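PDB 3RH3: DUF3829 domain-containing protein from Bacteroides thetaiotaomicron, which is of unknown function but folds as an all-alpha protein of long packed helices and is probably exported as a lipoprotein. Local coordinates for residues Gly172-Ile177 / Ala197-Glu202; Asn20-Ser25 / Val138-Leu143. All blocks are in the same frame, centred on the assembly; numbering follows the deposited sequence. Where two conformers were deposited one is given.

Interaction 1 of 2, residues Gly172-Ile177 / Ala197-Glu202; sequences GTVQSI and AELEKE
Thr-173 and Leu-199 face each other inside an antiparallel helical hairpin, formed by the successive helices 161-181 and 189-207 of the DUF3829-like C-terminal domain. The axes of segments 172-177 and 197-202 come within 9.8 Å, at 162° between their directions. Thr-173 divides the contact into a polar and an apolar half. Its CG2, anti to the backbone N, lies 3.8 Å from Leu-199 CB, while OG1 is directed at two glutamates one helical turn apart. Thr-173 and Glu-202 meet tip to tip, OG1 lying 2.8 Å from OE1 and 3.0 Å from OE2 of the same carboxylate. Which acceptor takes the single hydroxyl proton is not settled, because Lys-169 O, one turn back, is within hydrogen-bonding reach as well as Glu-202 OE1. Glu-198 approaches obliquely on an extended chain, its OE2 standing 3.3 Å from Thr-173 OG1. The two carboxylates thus converge, with Glu-198 OE2 and Glu-202 OE2 just 3.2 Å apart, a proximity that would probably raise the affinity of one of them for a proton. An alanine in place of Glu-202 would probably leave the Thr-173 hydroxyl without its close carboxylate partner and open a gap beside Lys-169 and Met-170. Beyond the methyl of Thr-173, Leu-199 enters the core, where Val-229 and Met-233 of helix 216-240 also pack against it. Its CG is anti to the backbone N (chi1 -174°), which carries the branch across to helix 161-181. There CD2 touches two side chains: Val-174 CG2 at 3.9 Å and, meeting Leu-199 at about a right angle, Ile-177 through CD1 at 3.8 Å.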
# COMPACT_ATOMS: atom_id res chain seq x y z
N GLY A 172 -4.11 6.35 3.25
CA GLY A 172 -4.42 4.98 2.88
C GLY A 172 -4.78 4.87 1.41
O GLY A 172 -4.27 4.00 0.70
N THR A 173 -5.61 5.80 0.91
CA THR A 173 -6.01 5.84 -0.51
C THR A 173 -4.79 6.09 -1.40
O THR A 173 -4.65 5.40 -2.41
CB THR A 173 -7.13 6.86 -0.73
OG1 THR A 173 -8.14 6.64 0.25
CG2 THR A 173 -7.78 6.72 -2.10
N VAL A 174 -3.86 7.00 -0.98
CA VAL A 174 -2.66 7.29 -1.74
C VAL A 174 -1.79 6.01 -1.85
O VAL A 174 -1.32 5.66 -2.95
CB VAL A 174 -1.86 8.50 -1.16
CG1 VAL A 174 -0.44 8.56 -1.72
CG2 VAL A 174 -2.59 9.82 -1.42
N GLN A 175 -1.62 5.31 -0.72
CA GLN A 175 -0.86 4.07 -0.61
C GLN A 175 -1.46 3.00 -1.56
O GLN A 175 -0.71 2.32 -2.26
CB GLN A 175 -0.84 3.60 0.84
CG GLN A 175 -0.23 2.22 1.06
CD GLN A 175 -0.21 1.84 2.52
OE1 GLN A 175 0.85 1.80 3.15
NE2 GLN A 175 -1.36 1.56 3.09
N SER A 176 -2.81 2.88 -1.60
CA SER A 176 -3.49 1.94 -2.53
C SER A 176 -3.19 2.32 -4.01
O SER A 176 -2.88 1.44 -4.82
CB SER A 176 -5.00 1.93 -2.31
OG SER A 176 -5.31 1.39 -1.04
N ILE A 177 -3.24 3.63 -4.32
CA ILE A 177 -2.95 4.10 -5.70
C ILE A 177 -1.50 3.75 -6.09
O ILE A 177 -1.26 3.28 -7.22
CB ILE A 177 -3.25 5.61 -5.87
CG1 ILE A 177 -4.75 5.89 -5.63
CG2 ILE A 177 -2.85 6.09 -7.27
CD1 ILE A 177 -5.09 7.32 -5.31
N ALA A 197 -10.78 8.67 -8.02
CA ALA A 197 -12.12 9.21 -7.81
C ALA A 197 -12.47 9.16 -6.31
O ALA A 197 -13.04 10.10 -5.77
CB ALA A 197 -13.13 8.42 -8.63
N GLU A 198 -12.09 8.06 -5.63
CA GLU A 198 -12.27 7.88 -4.18
C GLU A 198 -11.48 8.99 -3.44
O GLU A 198 -12.04 9.71 -2.61
CB GLU A 198 -11.82 6.46 -3.75
CG GLU A 198 -11.92 6.18 -2.25
CD GLU A 198 -11.45 4.81 -1.79
OE1 GLU A 198 -11.97 3.80 -2.31
OE2 GLU A 198 -10.60 4.75 -0.87
N LEU A 199 -10.22 9.17 -3.81
CA LEU A 199 -9.34 10.21 -3.26
C LEU A 199 -9.89 11.64 -3.48
O LEU A 199 -9.81 12.47 -2.56
CB LEU A 199 -7.92 10.11 -3.86
CG LEU A 199 -6.84 11.06 -3.26
CD1 LEU A 199 -6.81 10.98 -1.74
CD2 LEU A 199 -5.47 10.75 -3.83
N GLU A 200 -10.47 11.91 -4.69
CA GLU A 200 -11.03 13.22 -5.03
C GLU A 200 -12.25 13.50 -4.13
O GLU A 200 -12.44 14.63 -3.69
CB GLU A 200 -11.41 13.28 -6.53
CG GLU A 200 -12.27 14.46 -6.97
CD GLU A 200 -11.54 15.74 -7.37
OE1 GLU A 200 -10.44 16.00 -6.83
OE2 GLU A 200 -12.10 16.49 -8.20
N LYS A 201 -13.05 12.48 -3.87
CA LYS A 201 -14.24 12.57 -3.03
C LYS A 201 -13.82 12.85 -1.57
O LYS A 201 -14.41 13.70 -0.92
CB LYS A 201 -15.05 11.26 -3.14
CG LYS A 201 -16.52 11.37 -2.82
CD LYS A 201 -17.23 10.02 -2.98
N GLU A 202 -12.77 12.17 -1.09
CA GLU A 202 -12.23 12.34 0.27
C GLU A 202 -11.63 13.75 0.42
O GLU A 202 -11.80 14.39 1.46
CB GLU A 202 -11.15 11.29 0.58
CG GLU A 202 -11.65 9.87 0.72
CD GLU A 202 -10.59 8.79 0.65
OE1 GLU A 202 -9.38 9.12 0.63
OE2 GLU A 202 -10.96 7.59 0.63

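Interaction 2 of 2, residues Asn20-Ser25 / Val138-Leu143; sequences NYYHMS and VIFDIL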
# COMPACT_ATOMS: atom_id res chain seq x y z
N ASN A 20 -2.17 -1.46 16.74
CA ASN A 20 -0.87 -2.12 16.82
C ASN A 20 -0.75 -3.22 15.75
O ASN A 20 0.31 -3.38 15.16
CB ASN A 20 -0.61 -2.69 18.21
CG ASN A 20 0.57 -3.63 18.22
OD1 ASN A 20 1.66 -3.29 17.74
ND2 ASN A 20 0.36 -4.87 18.65
N TYR A 21 -1.84 -3.99 15.51
CA TYR A 21 -1.81 -5.02 14.48
C TYR A 21 -1.55 -4.38 13.11
O TYR A 21 -0.72 -4.88 12.34
CB TYR A 21 -3.11 -5.85 14.46
CG TYR A 21 -3.00 -6.99 13.49
CD1 TYR A 21 -2.43 -8.20 13.88
CD2 TYR A 21 -3.34 -6.84 12.15
CE1 TYR A 21 -2.31 -9.26 12.98
CE2 TYR A 21 -3.19 -7.88 11.24
CZ TYR A 21 -2.68 -9.09 11.66
OH TYR A 21 -2.54 -10.13 10.78
N TYR A 22 -2.27 -3.27 12.81
CA TYR A 22 -2.08 -2.52 11.56
C TYR A 22 -0.61 -2.05 11.42
O TYR A 22 -0.03 -2.20 10.35
CB TYR A 22 -3.04 -1.32 11.46
CG TYR A 22 -2.69 -0.35 10.34
CD1 TYR A 22 -2.96 -0.66 9.01
CD2 TYR A 22 -2.06 0.86 10.61
CE1 TYR A 22 -2.62 0.21 7.98
CE2 TYR A 22 -1.70 1.74 9.59
CZ TYR A 22 -2.00 1.42 8.27
OH TYR A 22 -1.65 2.26 7.25
N HIS A 23 -0.03 -1.48 12.49
CA HIS A 23 1.36 -1.01 12.46
C HIS A 23 2.35 -2.13 12.18
O HIS A 23 3.28 -1.93 11.39
CB HIS A 23 1.72 -0.27 13.76
CG HIS A 23 1.08 1.08 13.85
ND1 HIS A 23 0.88 1.71 15.06
CD2 HIS A 23 0.63 1.89 12.86
CE1 HIS A 23 0.32 2.87 14.78
NE2 HIS A 23 0.12 3.02 13.46
N MSE A 24 2.11 -3.32 12.79
CA MSE A 24 2.96 -4.50 12.59
C MSE A 24 2.84 -5.00 11.16
O MSE A 24 3.84 -5.39 10.58
CB MSE A 24 2.62 -5.60 13.60
CG MSE A 24 3.11 -5.29 15.01
SE MSE A 24 2.55 -6.60 16.34
CE MSE A 24 3.70 -8.08 15.83
N SER A 25 1.61 -4.97 10.60
CA SER A 25 1.31 -5.38 9.24
C SER A 25 2.01 -4.48 8.26
O SER A 25 2.68 -4.97 7.35
CB SER A 25 -0.20 -5.34 8.98
OG SER A 25 -0.83 -6.44 9.62
N VAL A 138 -5.24 -6.59 -0.55
CA VAL A 138 -6.35 -7.24 0.15
C VAL A 138 -6.14 -7.09 1.70
O VAL A 138 -7.08 -6.71 2.39
CB VAL A 138 -6.57 -8.72 -0.28
CG1 VAL A 138 -7.63 -9.40 0.59
CG2 VAL A 138 -6.95 -8.81 -1.76
N ILE A 139 -4.90 -7.25 2.20
CA ILE A 139 -4.61 -7.11 3.65
C ILE A 139 -4.91 -5.69 4.11
O ILE A 139 -5.57 -5.54 5.14
CB ILE A 139 -3.16 -7.56 4.02
CG1 ILE A 139 -2.97 -9.07 3.74
CG2 ILE A 139 -2.81 -7.22 5.50
CD1 ILE A 139 -1.51 -9.46 3.46
N PHE A 140 -4.48 -4.67 3.33
CA PHE A 140 -4.76 -3.28 3.68
C PHE A 140 -6.26 -3.00 3.58
O PHE A 140 -6.78 -2.32 4.46
CB PHE A 140 -3.91 -2.28 2.87
CG PHE A 140 -2.46 -2.23 3.34
CD1 PHE A 140 -2.15 -1.84 4.65
CD2 PHE A 140 -1.41 -2.56 2.48
CE1 PHE A 140 -0.81 -1.82 5.10
CE2 PHE A 140 -0.08 -2.52 2.92
CZ PHE A 140 0.22 -2.15 4.23
N ASP A 141 -6.95 -3.54 2.55
CA ASP A 141 -8.40 -3.39 2.38
C ASP A 141 -9.17 -3.98 3.59
O ASP A 141 -10.13 -3.36 4.05
CB ASP A 141 -8.89 -4.08 1.10
CG ASP A 141 -8.45 -3.42 -0.22
OD1 ASP A 141 -8.03 -2.24 -0.19
OD2 ASP A 141 -8.55 -4.09 -1.28
N ILE A 142 -8.76 -5.14 4.10
CA ILE A 142 -9.38 -5.75 5.27
C ILE A 142 -9.22 -4.84 6.49
O ILE A 142 -10.20 -4.53 7.16
CB ILE A 142 -8.81 -7.18 5.57
CG1 ILE A 142 -9.20 -8.20 4.47
CG2 ILE A 142 -9.23 -7.73 6.97
CD1 ILE A 142 -8.14 -9.32 4.33
N LEU A 143 -8.00 -4.35 6.73
CA LEU A 143 -7.67 -3.61 7.93
C LEU A 143 -8.17 -2.19 7.95
O LEU A 143 -8.39 -1.67 9.05
CB LEU A 143 -6.14 -3.59 8.13
CG LEU A 143 -5.46 -4.93 8.41
CD1 LEU A 143 -3.95 -4.74 8.49
CD2 LEU A 143 -5.96 -5.55 9.70
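Leu-143 of helix 115-154 is directed at Tyr-21, Tyr-22 and Ser-25 of helix 10-32, where the two helices pack antiparallel (166° between segment directions) in the alpha-helical DUF6845 region. From CB, which points toward the other helix, the chain proceeds to CG, anti to the carbonyl carbon (chi1 -65°), and there divides its two methyls between different neighbours. CD1 lies 3.7 Å from Ser-25 OG and almost as near its CB, and also stands near the plane of the Tyr-22 ring, at its edge, 4.2 Å from CD1 of that tyrosine. CD2 turns instead to Tyr-21, reaching CD2 of that ring at 3.8 Å from an oblique direction, the two side chains crossing at about a right angle. One turn earlier, Phe-140 extends the contact: Tyr-22 CE1 comes to the edge of its ring, 3.9 Å from Phe-140 CD1.

The hydroxyls around this apolar patch find partners in other parts of the chain. Tyr-21 OH bonds to Leu-71 O, Tyr-22 OH to Val-263 O, and Ser-25 OG to Tyr-89 OH, with Tyr-21 O a second, unsettled possibility for the serine. The two segments are therefore joined by van der Waals packing, with no hydrogen bond between them, while the hydroxyls of Tyr-21, Tyr-22 and Ser-25 bond to other parts of the chain.

The centres of interactions 1 and 2 lie about 17 Å apart, in different sequence families, yet the two are adjacent through helices 115-154 and 161-181, which follow each other in the chain. Gln-175, on helix 161-181, packs against interaction 2: its NE2 is 3.8 Å from Phe-140 CD1 and 4.2 Å from Tyr-22 OH. A polar link runs alongside, Gln-137 NE2 bonding to both Ser-176 OG and Asp-141 OD1. The C-terminal tail is shared as well, since Leu-261 packs on Val-174 while Val-263, the partner of Tyr-22, touches Gln-175. With no active site or ligand known, both contacts are best read as core packing between neighbouring antiparallel helices.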